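Local coordinates for divalent ion tolerance protein CutA1 (Ehrlichia chaffeensis, PDB 4IYQ) that belongs to the CutA family of small trimeric proteins linked to divalent-ion tolerance and may bind copper, at residues I25-T30 with I79-N84; N43-N48 with T91-A96. All coordinates share one frame; numbering follows the deposited sequence.

Contact 1: I25-T30 with I79-N84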
loop_
_atom_site.group_PDB
_atom_site.type_symbol
_atom_site.label_atom_id
_atom_site.label_comp_id
_atom_site.label_asym_id
_atom_site.label_seq_id
_atom_site.Cartn_x
_atom_site.Cartn_y
_atom_site.Cartn_z
ATOM N N ILE A 25 10.637 7.905 9.256
ATOM C CA ILE A 25 9.183 7.795 9.183
ATOM C C ILE A 25 8.650 6.367 9.179
ATOM O O ILE A 25 9.346 5.420 8.824
ATOM C CB ILE A 25 8.616 8.538 7.941
ATOM C CG1 ILE A 25 8.921 7.778 6.655
ATOM C CG2 ILE A 25 9.141 9.973 7.873
ATOM C CD1 ILE A 25 8.534 8.545 5.422
ATOM N N SER A 26 7.405 6.226 9.614
ATOM C CA SER A 26 6.674 4.965 9.519
ATOM C C SER A 26 5.290 5.160 8.871
ATOM O O SER A 26 4.696 6.242 8.934
ATOM C CB SER A 26 6.509 4.358 10.906
ATOM O OG SER A 26 7.759 4.154 11.557
ATOM N N LEU A 27 4.773 4.118 8.240
ATOM C CA LEU A 27 3.426 4.176 7.699
ATOM C C LEU A 27 2.498 3.286 8.539
ATOM O O LEU A 27 2.863 2.166 8.929
ATOM C CB LEU A 27 3.411 3.725 6.249
ATOM C CG LEU A 27 4.349 4.423 5.269
ATOM C CD1 LEU A 27 4.184 3.787 3.898
ATOM C CD2 LEU A 27 4.130 5.927 5.206
ATOM N N LEU A 28 1.302 3.778 8.828
ATOM C CA LEU A 28 0.295 2.944 9.458
ATOM C C LEU A 28 -0.865 2.734 8.501
ATOM O O LEU A 28 -1.325 3.663 7.834
ATOM C CB LEU A 28 -0.199 3.559 10.773
ATOM C CG LEU A 28 0.660 3.244 12.003
ATOM C CD1 LEU A 28 1.978 3.994 11.961
ATOM C CD2 LEU A 28 -0.070 3.539 13.296
ATOM N N TYR A 29 -1.348 1.503 8.467
ATOM C CA TYR A 29 -2.460 1.124 7.617
ATOM C C TYR A 29 -3.608 0.580 8.459
ATOM O O TYR A 29 -3.398 -0.259 9.332
ATOM C CB TYR A 29 -1.981 0.083 6.602
ATOM C CG TYR A 29 -3.025 -0.478 5.673
ATOM C CD1 TYR A 29 -3.237 0.090 4.426
ATOM C CD2 TYR A 29 -3.772 -1.607 6.021
ATOM C CE1 TYR A 29 -4.168 -0.432 3.543
ATOM C CE2 TYR A 29 -4.719 -2.139 5.148
ATOM C CZ TYR A 29 -4.908 -1.542 3.902
ATOM O OH TYR A 29 -5.827 -2.038 3.005
ATOM N N THR A 30 -4.824 1.048 8.184
ATOM C CA THR A 30 -6.006 0.549 8.882
ATOM C C THR A 30 -7.216 0.660 7.949
ATOM O O THR A 30 -7.175 1.349 6.920
ATOM C CB THR A 30 -6.278 1.329 10.222
ATOM O OG1 THR A 30 -7.230 0.630 11.031
ATOM C CG2 THR A 30 -6.802 2.743 9.956
ATOM N N ILE A 79 -3.813 5.161 4.836
ATOM C CA ILE A 79 -2.391 5.184 5.096
ATOM C C ILE A 79 -2.085 6.433 5.914
ATOM O O ILE A 79 -2.399 7.552 5.513
ATOM C CB ILE A 79 -1.565 5.186 3.802
ATOM C CG1 ILE A 79 -1.765 3.873 3.051
ATOM C CG2 ILE A 79 -0.093 5.381 4.107
ATOM C CD1 ILE A 79 -1.097 3.865 1.681
ATOM N N LEU A 80 -1.487 6.222 7.074
ATOM C CA LEU A 80 -1.152 7.292 7.987
ATOM C C LEU A 80 0.360 7.439 8.041
ATOM O O LEU A 80 1.080 6.435 8.024
ATOM C CB LEU A 80 -1.722 6.990 9.366
ATOM C CG LEU A 80 -3.208 6.633 9.302
ATOM C CD1 LEU A 80 -3.638 5.760 10.481
ATOM C CD2 LEU A 80 -4.027 7.902 9.247
ATOM N N LYS A 81 0.853 8.673 8.050
ATOM C CA LYS A 81 2.294 8.890 8.080
ATOM C C LYS A 81 2.768 9.589 9.344
ATOM O O LYS A 81 2.266 10.654 9.713
ATOM C CB LYS A 81 2.734 9.681 6.845
ATOM C CG LYS A 81 2.027 9.225 5.574
ATOM C CD LYS A 81 2.785 9.633 4.338
ATOM C CE LYS A 81 1.861 9.649 3.129
ATOM N NZ LYS A 81 1.045 10.904 3.096
ATOM N N THR A 82 3.770 9.004 9.988
ATOM C CA THR A 82 4.324 9.584 11.207
ATOM C C THR A 82 5.816 9.232 11.384
ATOM O O THR A 82 6.426 8.668 10.495
ATOM C CB THR A 82 3.509 9.137 12.446
ATOM O OG1 THR A 82 3.972 9.856 13.589
ATOM C CG2 THR A 82 3.636 7.635 12.700
ATOM N N THR A 83 6.406 9.587 12.520
ATOM C CA THR A 83 7.781 9.182 12.800
ATOM C C THR A 83 7.759 7.902 13.632
ATOM O O THR A 83 6.769 7.620 14.332
ATOM C CB THR A 83 8.588 10.283 13.547
ATOM O OG1 THR A 83 7.924 10.632 14.766
ATOM C CG2 THR A 83 8.763 11.538 12.684
ATOM N N ASN A 84 8.854 7.141 13.570
ATOM C CA ASN A 84 8.909 5.821 14.199
ATOM C C ASN A 84 8.731 5.800 15.723
ATOM O O ASN A 84 8.303 4.803 16.285
ATOM C CB ASN A 84 10.225 5.110 13.840
ATOM C CG ASN A 84 11.449 5.950 14.133
ATOM O OD1 ASN A 84 11.354 7.009 14.749
ATOM N ND2 ASN A 84 12.619 5.461 13.718
#
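Residues 25-30 and 79-83 run antiparallel, with axes 4.4 Å apart at an angle of 151°, and pair as the two central strands of the ferredoxin-like sheet of CutA1. Four backbone hydrogen bonds join them, two between Ser26 and Thr82 and two between Leu28 and Leu80; the shortest, Leu80 N to Leu28 O at 2.7 Å, lies in the carbonyl plane of Leu28. Ile25 with Thr83, Leu27 with Lys81 and Tyr29 with Ile79 are non-hydrogen-bonded pairs, and Leu27 CA comes 3.3 Å from Leu80 O in a CA-H...O contact.

On one face, Leu27 and Lys81 lie side by side, Leu27 CD2 resting 3.9 Å from Lys81 CG, while Ile79 CG1 sits at the edge of the Tyr29 ring, near its plane. Phe117 of helix 115-125 packs on Ile25 and Lys81; Ile106 of the second subunit packs on Leu27 and Lys81, and Tyr29 OH is hydrogen-bonded to Asn55 of the third. On the other face, Leu28 CB meets Leu80 CB at 4.0 Å, and helix 87-97 packs over both residues. Thr82 places OG1 anti to its backbone N (chi1 -173°), where it bonds to Leu50 O; its methyl CG2 is left to meet Leu28 CD1 at 4.1 Å. Ser26 OG, hydrogen-bonded to Asp109, lies 3.3 Å from Asn84 CA.

Contact 2: N43-N48 with T91-A96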
loop_
_atom_site.group_PDB
_atom_site.type_symbol
_atom_site.label_atom_id
_atom_site.label_comp_id
_atom_site.label_asym_id
_atom_site.label_seq_id
_atom_site.Cartn_x
_atom_site.Cartn_y
_atom_site.Cartn_z
ATOM N N ASN A 43 -8.556 12.931 11.539
ATOM C CA ASN A 43 -8.723 14.140 12.318
ATOM C C ASN A 43 -8.177 14.099 13.740
ATOM O O ASN A 43 -7.356 14.934 14.103
ATOM C CB ASN A 43 -10.203 14.486 12.364
ATOM C CG ASN A 43 -10.460 15.895 11.980
ATOM O OD1 ASN A 43 -10.520 16.215 10.798
ATOM N ND2 ASN A 43 -10.597 16.766 12.968
ATOM N N ILE A 44 -8.638 13.126 14.530
ATOM C CA ILE A 44 -8.224 12.973 15.918
ATOM C C ILE A 44 -6.705 12.787 16.038
ATOM O O ILE A 44 -6.066 13.409 16.889
ATOM C CB ILE A 44 -8.975 11.791 16.611
ATOM C CG1 ILE A 44 -10.444 12.174 16.862
ATOM C CG2 ILE A 44 -8.321 11.429 17.945
ATOM C CD1 ILE A 44 -11.387 10.991 17.152
ATOM N N LEU A 45 -6.124 11.968 15.171
ATOM C CA LEU A 45 -4.681 11.777 15.190
ATOM C C LEU A 45 -3.927 13.056 14.817
ATOM O O LEU A 45 -2.890 13.372 15.413
ATOM C CB LEU A 45 -4.279 10.653 14.245
ATOM C CG LEU A 45 -4.765 9.258 14.637
ATOM C CD1 LEU A 45 -4.500 8.288 13.473
ATOM C CD2 LEU A 45 -4.128 8.799 15.926
ATOM N N LEU A 46 -4.442 13.788 13.833
ATOM C CA LEU A 46 -3.800 15.029 13.415
ATOM C C LEU A 46 -3.826 16.059 14.539
ATOM O O LEU A 46 -2.816 16.713 14.817
ATOM C CB LEU A 46 -4.463 15.590 12.155
ATOM C CG LEU A 46 -4.059 14.880 10.859
ATOM C CD1 LEU A 46 -4.964 15.250 9.705
ATOM C CD2 LEU A 46 -2.620 15.215 10.499
ATOM N N GLU A 47 -4.969 16.203 15.202
ATOM C CA GLU A 47 -5.060 17.232 16.219
ATOM C C GLU A 47 -4.181 16.851 17.411
ATOM O O GLU A 47 -3.800 17.718 18.187
ATOM C CB GLU A 47 -6.510 17.526 16.624
ATOM C CG GLU A 47 -7.255 16.489 17.404
ATOM C CD GLU A 47 -8.624 17.027 17.857
ATOM O OE1 GLU A 47 -9.329 16.321 18.626
ATOM O OE2 GLU A 47 -8.985 18.160 17.435
ATOM N N ASN A 48 -3.857 15.567 17.557
ATOM C CA ASN A 48 -2.944 15.143 18.615
ATOM C C ASN A 48 -1.488 15.128 18.164
ATOM O O ASN A 48 -0.620 14.640 18.890
ATOM C CB ASN A 48 -3.306 13.752 19.156
ATOM C CG ASN A 48 -4.522 13.767 20.071
ATOM O OD1 ASN A 48 -4.404 14.052 21.261
ATOM N ND2 ASN A 48 -5.682 13.405 19.536
ATOM N N THR A 91 -0.765 3.757 17.277
ATOM C CA THR A 91 -1.518 2.504 17.244
ATOM C C THR A 91 -2.471 2.372 18.458
ATOM O O THR A 91 -3.657 2.047 18.305
ATOM C CB THR A 91 -0.576 1.293 17.219
ATOM O OG1 THR A 91 0.290 1.398 16.096
ATOM C CG2 THR A 91 -1.360 -0.004 17.133
ATOM N N ASN A 92 -1.961 2.661 19.650
ATOM C CA ASN A 92 -2.775 2.595 20.855
ATOM C C ASN A 92 -3.955 3.526 20.742
ATOM O O ASN A 92 -5.061 3.194 21.196
ATOM C CB ASN A 92 -1.970 2.947 22.102
ATOM C CG ASN A 92 -0.930 1.921 22.418
ATOM O OD1 ASN A 92 -0.989 0.789 21.930
ATOM N ND2 ASN A 92 0.035 2.295 23.249
ATOM N N LYS A 93 -3.715 4.699 20.158
ATOM C CA LYS A 93 -4.774 5.687 20.031
ATOM C C LYS A 93 -5.844 5.211 19.044
ATOM O O LYS A 93 -7.043 5.289 19.332
ATOM C CB LYS A 93 -4.198 7.020 19.582
ATOM C CG LYS A 93 -5.201 8.136 19.517
ATOM C CD LYS A 93 -5.723 8.448 20.871
ATOM C CE LYS A 93 -6.463 9.750 20.842
ATOM N NZ LYS A 93 -6.986 10.104 22.178
ATOM N N ILE A 94 -5.398 4.671 17.908
ATOM C CA ILE A 94 -6.306 4.162 16.883
ATOM C C ILE A 94 -7.168 3.038 17.458
ATOM O O ILE A 94 -8.376 3.015 17.221
ATOM C CB ILE A 94 -5.544 3.666 15.622
ATOM C CG1 ILE A 94 -4.878 4.844 14.887
ATOM C CG2 ILE A 94 -6.488 2.972 14.665
ATOM C CD1 ILE A 94 -3.801 4.415 13.906
ATOM N N GLN A 95 -6.566 2.149 18.254
ATOM C CA GLN A 95 -7.308 1.045 18.875
ATOM C C GLN A 95 -8.411 1.574 19.801
ATOM O O GLN A 95 -9.535 1.088 19.778
ATOM C CB GLN A 95 -6.364 0.116 19.660
ATOM N N ALA A 96 -8.097 2.604 20.575
ATOM C CA ALA A 96 -9.051 3.168 21.521
ATOM C C ALA A 96 -10.248 3.815 20.833
ATOM O O ALA A 96 -11.345 3.785 21.367
ATOM C CB ALA A 96 -8.364 4.171 22.424
#
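Leu45 and Ile94 form the buried side of this contact between the two helices that pack on one face of the ferredoxin-like sheet, helix 35-47 and helix 87-97. The segments run roughly antiparallel, at 142°, with axes 10.8 Å apart, and the gap is bridged entirely by side chains.

Leu45 uses both of its methyls. CD1 reaches Ile94 CG1 at 3.7 Å, the two side chains crossing at about a right angle, while CD2 touches Lys93 CG at 3.8 Å as the leucine and the lysine slide past each other in opposite directions. The CB bond of Leu45 does not aim at the other helix, but chi1 (-66°) sets CG anti to the carbonyl carbon, and from there the branch brings both methyls to their partners. Beneath this pair, Leu80 of strand 69-83 touches both Leu45 and Ile94, so both helices rest on the same strand residue.

Toward the outer side, Lys93 supplies its aliphatic chain. CG leaves anti to the backbone N, then the chain bends at chi2 (65°) before running on extended. That bend brings CE to Ile44, where it meets Ile44 CG2 at 3.8 Å, the two side chains crossing nearly perpendicular.

Asn48, just past the helix end, folds its amide back on the last turn. Ile44 O thereby accepts from both the backbone N and the side chain of Asn48, which approach from opposite faces of the carbonyl plane; the ND2 bond is 2.7 Å long, and the same ND2 lies 4.0 Å from Lys93 CE.

Overall arrangement
Contact 1 is the middle of the sheet and contact 2 the helix pair lying on it, with centres about 12 Å apart. The segments alternate along the chain: strand 25-32 leads into helix 35-47, and, after strand 53-66, strand 69-83 leads into helix 87-97. Each contact joins parts more than 40 residues apart in the chain, once through strands and once through helices. The two layers meet directly, with Leu80 CD1 3.7 Å from Ile94 CD1 and Leu28 CD2 3.5 Å from Thr91 OG1. The face carrying Leu27, Tyr29, Ile79 and Lys81 packs against the second and third subunits, alongside helix 115-125; the helix pair also touches neighbouring subunits, consistent with the trimeric assembly of the CutA family.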